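Local coordinates for putative lipoprotein (PDB 3OQQ) that is of unknown function but is probably an extracellular lipoprotein that binds calcium ions, at residues 346-360 / 374-387. Residues are numbered along the deposited sequence; the frame is centred on the assembly and turned at random.
Sequences HMRGYAPTSAYKAEY and VYYSNTKGSTWGVK
Arg-348 packs against Ser-377 and Thr-383 from the type II beta turn Met-347 to Tyr-350, which docks on the loop 374-384. The turn follows edge strand 343-346 of a six-stranded antiparallel sheet. The loop leads into strand 385-388, which pairs with strand 122-131. The contact thus ties the end of the edge strand to the approach to strand 385-388.

The side chain of Arg-348 runs past Thr-383 and Ser-377 to Val-374. Its CB packs on Thr-383 OG1, 3.6 Å away, and CG rests against Ser-377 CB. CD touches both Ser-377 OG and Ser-382 O. With CG anti to the backbone N (chi1 -175°) and the chain extended as far as NE, the head reaches Ser-377. NE donates to Ser-377 OG at 2.9 Å, in the guanidinium plane. Val-374 CG1 sits over one face of the group, 3.7 Å from CZ. NH2 donates to a water that in turn donates to Ser-377 OG, and NH1 bonds Asn-92. Ser-377 OG gives its own proton to Ser-382 O, on a lone pair. Were Arg-348 an alanine, Ser-377 OG would probably lose its NE donor and Val-374 CG1 the flat face it covers.

The turn's backbone N-H groups are held too: Arg-348 N by the Thr-383 side chain (OG1), Gly-349 N by Tyr-375 O at 2.9 Å, nearly straight (173°).

Beside the turn lies an aromatic cluster. Tyr-360 CE1 stands over the centre of one face of the Tyr-376 ring, and His-346 N over the opposite face. The Tyr-375 ring turns an edge toward the face of Tyr-360, while Ala-351 CA makes a CH-pi contact over one face of the Tyr-375 ring. Tyr-376 OH bonds the backbone O of Glu-344. Tyr-360 OH accepts a hydrogen bond from Tyr-376 N at 2.9 Å.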
loop_
_atom_site.group_PDB
_atom_site.type_symbol
_atom_site.label_atom_id
_atom_site.label_comp_id
_atom_site.label_asym_id
_atom_site.label_seq_id
_atom_site.Cartn_x
_atom_site.Cartn_y
_atom_site.Cartn_z
ATOM N N HIS A 346 6.690 -2.338 -12.961
ATOM C CA HIS A 346 5.998 -1.332 -12.156
ATOM C C HIS A 346 4.628 -1.076 -12.803
ATOM O O HIS A 346 4.386 -1.532 -13.925
ATOM C CB HIS A 346 6.833 -0.034 -12.085
ATOM C CG HIS A 346 8.135 -0.181 -11.351
ATOM N ND1 HIS A 346 8.343 0.445 -10.152
ATOM C CD2 HIS A 346 9.254 -0.864 -11.687
ATOM C CE1 HIS A 346 9.580 0.138 -9.791
ATOM N NE2 HIS A 346 10.162 -0.660 -10.677
HETATM N N MSE A 347 3.757 -0.312 -12.137
HETATM C CA MSE A 347 2.466 0.063 -12.735
HETATM C C MSE A 347 2.682 1.194 -13.756
HETATM O O MSE A 347 3.736 1.821 -13.759
HETATM C CB MSE A 347 1.469 0.504 -11.660
HETATM C CG MSE A 347 1.230 -0.575 -10.610
HETATM SE SE MSE A 347 -0.099 -0.108 -9.300
HETATM C CE MSE A 347 0.871 1.275 -8.379
ATOM N N ARG A 348 1.680 1.451 -14.625
ATOM C CA ARG A 348 1.770 2.502 -15.636
ATOM C C ARG A 348 2.153 3.848 -15.022
ATOM O O ARG A 348 1.557 4.266 -14.023
ATOM C CB ARG A 348 0.423 2.628 -16.366
ATOM C CG ARG A 348 0.468 3.607 -17.501
ATOM C CD ARG A 348 -0.872 3.743 -18.195
ATOM N NE ARG A 348 -0.733 4.547 -19.412
ATOM C CZ ARG A 348 -0.934 5.860 -19.481
ATOM N NH1 ARG A 348 -1.289 6.543 -18.401
ATOM N NH2 ARG A 348 -0.781 6.497 -20.630
ATOM N N GLY A 349 3.142 4.496 -15.638
ATOM C CA GLY A 349 3.609 5.814 -15.244
ATOM C C GLY A 349 4.616 5.818 -14.118
ATOM O O GLY A 349 5.049 6.889 -13.707
ATOM N N TYR A 350 4.977 4.632 -13.585
ATOM C CA TYR A 350 5.930 4.511 -12.469
ATOM C C TYR A 350 7.286 4.066 -12.977
ATOM O O TYR A 350 7.386 3.116 -13.771
ATOM C CB TYR A 350 5.391 3.539 -11.403
ATOM C CG TYR A 350 4.221 4.094 -10.615
ATOM C CD1 TYR A 350 2.913 3.979 -11.088
ATOM C CD2 TYR A 350 4.413 4.691 -9.369
ATOM C CE1 TYR A 350 1.824 4.426 -10.330
ATOM C CE2 TYR A 350 3.338 5.157 -8.615
ATOM C CZ TYR A 350 2.044 5.010 -9.093
ATOM O OH TYR A 350 1.000 5.481 -8.337
ATOM N N ALA A 351 8.329 4.755 -12.504
ATOM C CA ALA A 351 9.718 4.563 -12.924
ATOM C C ALA A 351 10.343 3.263 -12.433
ATOM O O ALA A 351 10.078 2.812 -11.307
ATOM C CB ALA A 351 10.574 5.729 -12.419
ATOM N N PRO A 352 11.257 2.685 -13.228
ATOM C CA PRO A 352 12.045 1.552 -12.703
ATOM C C PRO A 352 12.937 2.049 -11.567
ATOM O O PRO A 352 13.159 3.257 -11.475
ATOM C CB PRO A 352 12.921 1.157 -13.904
ATOM C CG PRO A 352 13.080 2.419 -14.669
ATOM C CD PRO A 352 11.747 3.100 -14.562
ATOM N N THR A 353 13.485 1.150 -10.742
ATOM C CA THR A 353 14.456 1.598 -9.746
ATOM C C THR A 353 15.691 2.091 -10.511
ATOM O O THR A 353 15.874 1.670 -11.658
ATOM C CB THR A 353 14.815 0.448 -8.778
ATOM O OG1 THR A 353 15.488 -0.564 -9.516
ATOM C CG2 THR A 353 13.602 -0.136 -8.059
ATOM N N SER A 354 16.560 2.918 -9.889
ATOM C CA SER A 354 17.835 3.375 -10.491
ATOM C C SER A 354 18.701 2.196 -10.960
ATOM O O SER A 354 19.370 2.305 -11.973
ATOM C CB SER A 354 18.656 4.187 -9.489
ATOM O OG SER A 354 17.918 5.299 -9.023
ATOM N N ALA A 355 18.697 1.084 -10.214
ATOM C CA ALA A 355 19.478 -0.114 -10.538
ATOM C C ALA A 355 18.973 -0.773 -11.812
ATOM O O ALA A 355 19.767 -1.260 -12.604
ATOM C CB ALA A 355 19.389 -1.105 -9.388
ATOM N N TYR A 356 17.652 -0.764 -12.027
ATOM C CA TYR A 356 17.082 -1.391 -13.210
ATOM C C TYR A 356 16.978 -0.443 -14.393
ATOM O O TYR A 356 16.777 -0.914 -15.522
ATOM C CB TYR A 356 15.688 -1.962 -12.878
ATOM C CG TYR A 356 15.173 -2.887 -13.947
ATOM C CD1 TYR A 356 15.825 -4.085 -14.232
ATOM C CD2 TYR A 356 14.070 -2.539 -14.728
ATOM C CE1 TYR A 356 15.381 -4.926 -15.246
ATOM C CE2 TYR A 356 13.621 -3.372 -15.754
ATOM C CZ TYR A 356 14.284 -4.564 -16.012
ATOM O OH TYR A 356 13.877 -5.396 -17.027
ATOM N N LYS A 357 17.102 0.877 -14.143
ATOM C CA LYS A 357 16.914 1.939 -15.141
ATOM C C LYS A 357 17.570 1.646 -16.509
ATOM O O LYS A 357 16.891 1.775 -17.547
ATOM C CB LYS A 357 17.400 3.301 -14.616
ATOM C CG LYS A 357 16.766 4.467 -15.367
ATOM C CD LYS A 357 17.651 5.697 -15.386
ATOM C CE LYS A 357 17.001 6.826 -16.149
ATOM N NZ LYS A 357 18.013 7.704 -16.801
ATOM N N ALA A 358 18.862 1.273 -16.506
ATOM C CA ALA A 358 19.628 1.006 -17.734
ATOM C C ALA A 358 19.025 -0.180 -18.499
ATOM O O ALA A 358 18.848 -0.084 -19.722
ATOM C CB ALA A 358 21.117 0.759 -17.421
ATOM N N GLU A 359 18.691 -1.277 -17.777
ATOM C CA GLU A 359 18.083 -2.472 -18.370
ATOM C C GLU A 359 16.730 -2.142 -18.981
ATOM O O GLU A 359 16.447 -2.609 -20.081
ATOM C CB GLU A 359 17.904 -3.574 -17.323
ATOM C CG GLU A 359 19.110 -4.480 -17.145
ATOM C CD GLU A 359 19.007 -5.339 -15.897
ATOM O OE1 GLU A 359 18.282 -6.359 -15.938
ATOM O OE2 GLU A 359 19.607 -4.964 -14.862
ATOM N N TYR A 360 15.897 -1.335 -18.269
ATOM C CA TYR A 360 14.565 -0.938 -18.719
ATOM C C TYR A 360 14.659 -0.252 -20.055
ATOM O O TYR A 360 13.920 -0.611 -20.970
ATOM C CB TYR A 360 13.855 -0.029 -17.689
ATOM C CG TYR A 360 12.525 0.523 -18.167
ATOM C CD1 TYR A 360 11.339 -0.184 -17.972
ATOM C CD2 TYR A 360 12.452 1.747 -18.828
ATOM C CE1 TYR A 360 10.112 0.329 -18.389
ATOM C CE2 TYR A 360 11.235 2.255 -19.279
ATOM C CZ TYR A 360 10.064 1.541 -19.055
ATOM O OH TYR A 360 8.858 2.022 -19.492
ATOM N N VAL A 374 5.537 7.020 -21.722
ATOM C CA VAL A 374 4.913 6.586 -20.460
ATOM C C VAL A 374 5.607 5.300 -19.982
ATOM O O VAL A 374 5.743 4.347 -20.769
ATOM C CB VAL A 374 3.385 6.381 -20.625
ATOM C CG1 VAL A 374 2.746 5.895 -19.328
ATOM C CG2 VAL A 374 2.696 7.667 -21.123
ATOM N N TYR A 375 6.029 5.264 -18.699
ATOM C CA TYR A 375 6.651 4.045 -18.141
ATOM C C TYR A 375 5.668 2.873 -18.095
ATOM O O TYR A 375 4.512 3.074 -17.730
ATOM C CB TYR A 375 7.158 4.280 -16.712
ATOM C CG TYR A 375 8.365 5.175 -16.581
ATOM C CD1 TYR A 375 9.592 4.801 -17.115
ATOM C CD2 TYR A 375 8.313 6.333 -15.811
ATOM C CE1 TYR A 375 10.725 5.603 -16.958
ATOM C CE2 TYR A 375 9.444 7.130 -15.624
ATOM C CZ TYR A 375 10.653 6.748 -16.180
ATOM O OH TYR A 375 11.767 7.527 -15.980
ATOM N N TYR A 376 6.151 1.655 -18.409
ATOM C CA TYR A 376 5.410 0.397 -18.334
ATOM C C TYR A 376 3.966 0.477 -18.911
ATOM O O TYR A 376 2.991 0.094 -18.255
ATOM C CB TYR A 376 5.392 -0.083 -16.874
ATOM C CG TYR A 376 6.763 -0.484 -16.370
ATOM C CD1 TYR A 376 7.322 -1.715 -16.709
ATOM C CD2 TYR A 376 7.501 0.367 -15.550
ATOM C CE1 TYR A 376 8.584 -2.092 -16.241
ATOM C CE2 TYR A 376 8.769 0.008 -15.086
ATOM C CZ TYR A 376 9.301 -1.226 -15.425
ATOM O OH TYR A 376 10.537 -1.585 -14.936
ATOM N N SER A 377 3.834 0.919 -20.163
ATOM C CA SER A 377 2.499 1.016 -20.759
ATOM C C SER A 377 2.548 0.747 -22.219
ATOM O O SER A 377 3.444 1.276 -22.876
ATOM C CB SER A 377 1.913 2.400 -20.512
ATOM O OG SER A 377 0.569 2.475 -20.949
ATOM N N ASN A 378 1.574 -0.040 -22.767
ATOM C CA ASN A 378 1.577 -0.270 -24.215
ATOM C C ASN A 378 1.110 1.028 -24.923
ATOM O O ASN A 378 0.769 2.002 -24.242
ATOM C CB ASN A 378 0.788 -1.544 -24.636
ATOM C CG ASN A 378 -0.725 -1.464 -24.671
ATOM O OD1 ASN A 378 -1.350 -0.436 -24.383
ATOM N ND2 ASN A 378 -1.355 -2.589 -24.957
ATOM N N THR A 379 1.127 1.063 -26.264
ATOM C CA THR A 379 0.793 2.277 -27.023
ATOM C C THR A 379 -0.691 2.695 -26.878
ATOM O O THR A 379 -1.041 3.836 -27.227
ATOM C CB THR A 379 1.172 2.121 -28.503
ATOM O OG1 THR A 379 0.507 0.969 -29.022
ATOM C CG2 THR A 379 2.667 1.989 -28.705
ATOM N N LYS A 380 -1.535 1.808 -26.297
ATOM C CA LYS A 380 -2.961 2.065 -26.094
ATOM C C LYS A 380 -3.310 2.329 -24.595
ATOM O O LYS A 380 -4.466 2.202 -24.195
ATOM C CB LYS A 380 -3.788 0.903 -26.670
ATOM C CG LYS A 380 -3.621 0.739 -28.190
ATOM C CD LYS A 380 -4.542 -0.330 -28.770
ATOM C CE LYS A 380 -4.033 -1.743 -28.583
ATOM N NZ LYS A 380 -5.099 -2.750 -28.848
ATOM N N GLY A 381 -2.310 2.752 -23.809
ATOM C CA GLY A 381 -2.468 3.129 -22.407
ATOM C C GLY A 381 -2.710 2.004 -21.428
ATOM O O GLY A 381 -3.341 2.218 -20.385
ATOM N N SER A 382 -2.176 0.809 -21.731
ATOM C CA SER A 382 -2.339 -0.351 -20.851
ATOM C C SER A 382 -1.511 -0.236 -19.591
ATOM O O SER A 382 -0.627 0.616 -19.490
ATOM C CB SER A 382 -1.933 -1.631 -21.572
ATOM O OG SER A 382 -0.524 -1.786 -21.608
ATOM N N THR A 383 -1.794 -1.124 -18.640
ATOM C CA THR A 383 -1.013 -1.270 -17.421
ATOM C C THR A 383 -0.786 -2.760 -17.146
ATOM O O THR A 383 -1.577 -3.599 -17.583
ATOM C CB THR A 383 -1.646 -0.546 -16.209
ATOM O OG1 THR A 383 -0.704 -0.611 -15.129
ATOM C CG2 THR A 383 -2.977 -1.159 -15.777
ATOM N N TRP A 384 0.314 -3.068 -16.429
ATOM C CA TRP A 384 0.657 -4.406 -15.973
ATOM C C TRP A 384 0.415 -4.501 -14.461
ATOM O O TRP A 384 0.708 -5.527 -13.878
ATOM C CB TRP A 384 2.116 -4.784 -16.309
ATOM C CG TRP A 384 2.298 -5.299 -17.701
ATOM C CD1 TRP A 384 2.275 -6.603 -18.109
ATOM C CD2 TRP A 384 2.500 -4.506 -18.887
ATOM N NE1 TRP A 384 2.466 -6.673 -19.477
ATOM C CE2 TRP A 384 2.628 -5.403 -19.974
ATOM C CE3 TRP A 384 2.560 -3.119 -19.136
ATOM C CZ2 TRP A 384 2.869 -4.967 -21.275
ATOM C CZ3 TRP A 384 2.800 -2.688 -20.429
ATOM C CH2 TRP A 384 2.939 -3.606 -21.483
ATOM N N GLY A 385 -0.125 -3.440 -13.861
ATOM C CA GLY A 385 -0.436 -3.412 -12.436
ATOM C C GLY A 385 -1.476 -2.382 -12.048
ATOM O O GLY A 385 -1.523 -1.290 -12.619
ATOM N N VAL A 386 -2.286 -2.709 -11.028
ATOM C CA VAL A 386 -3.324 -1.820 -10.491
ATOM C C VAL A 386 -3.272 -1.816 -8.955
ATOM O O VAL A 386 -2.893 -2.807 -8.334
ATOM C CB VAL A 386 -4.752 -2.158 -11.020
ATOM C CG1 VAL A 386 -4.897 -1.794 -12.498
ATOM C CG2 VAL A 386 -5.124 -3.623 -10.788
ATOM N N LYS A 387 -3.619 -0.677 -8.355
ATOM C CA LYS A 387 -3.653 -0.505 -6.906
ATOM C C LYS A 387 -5.096 -0.205 -6.538
ATOM O O LYS A 387 -5.686 0.789 -6.988
ATOM C CB LYS A 387 -2.691 0.598 -6.473
ATOM C CG LYS A 387 -2.532 0.726 -4.964
ATOM C CD LYS A 387 -1.389 1.690 -4.670
ATOM C CE LYS A 387 -1.808 3.134 -4.644
ATOM N NZ LYS A 387 -0.664 4.016 -4.296
HETATM O O HOH W 1 2.380 -1.139 -16.037
HETATM O O HOH W 2 0.394 4.858 -22.638
HETATM O O HOH W 3 1.098 3.429 -6.220
HETATM O O HOH W 4 9.020 3.632 -21.500
#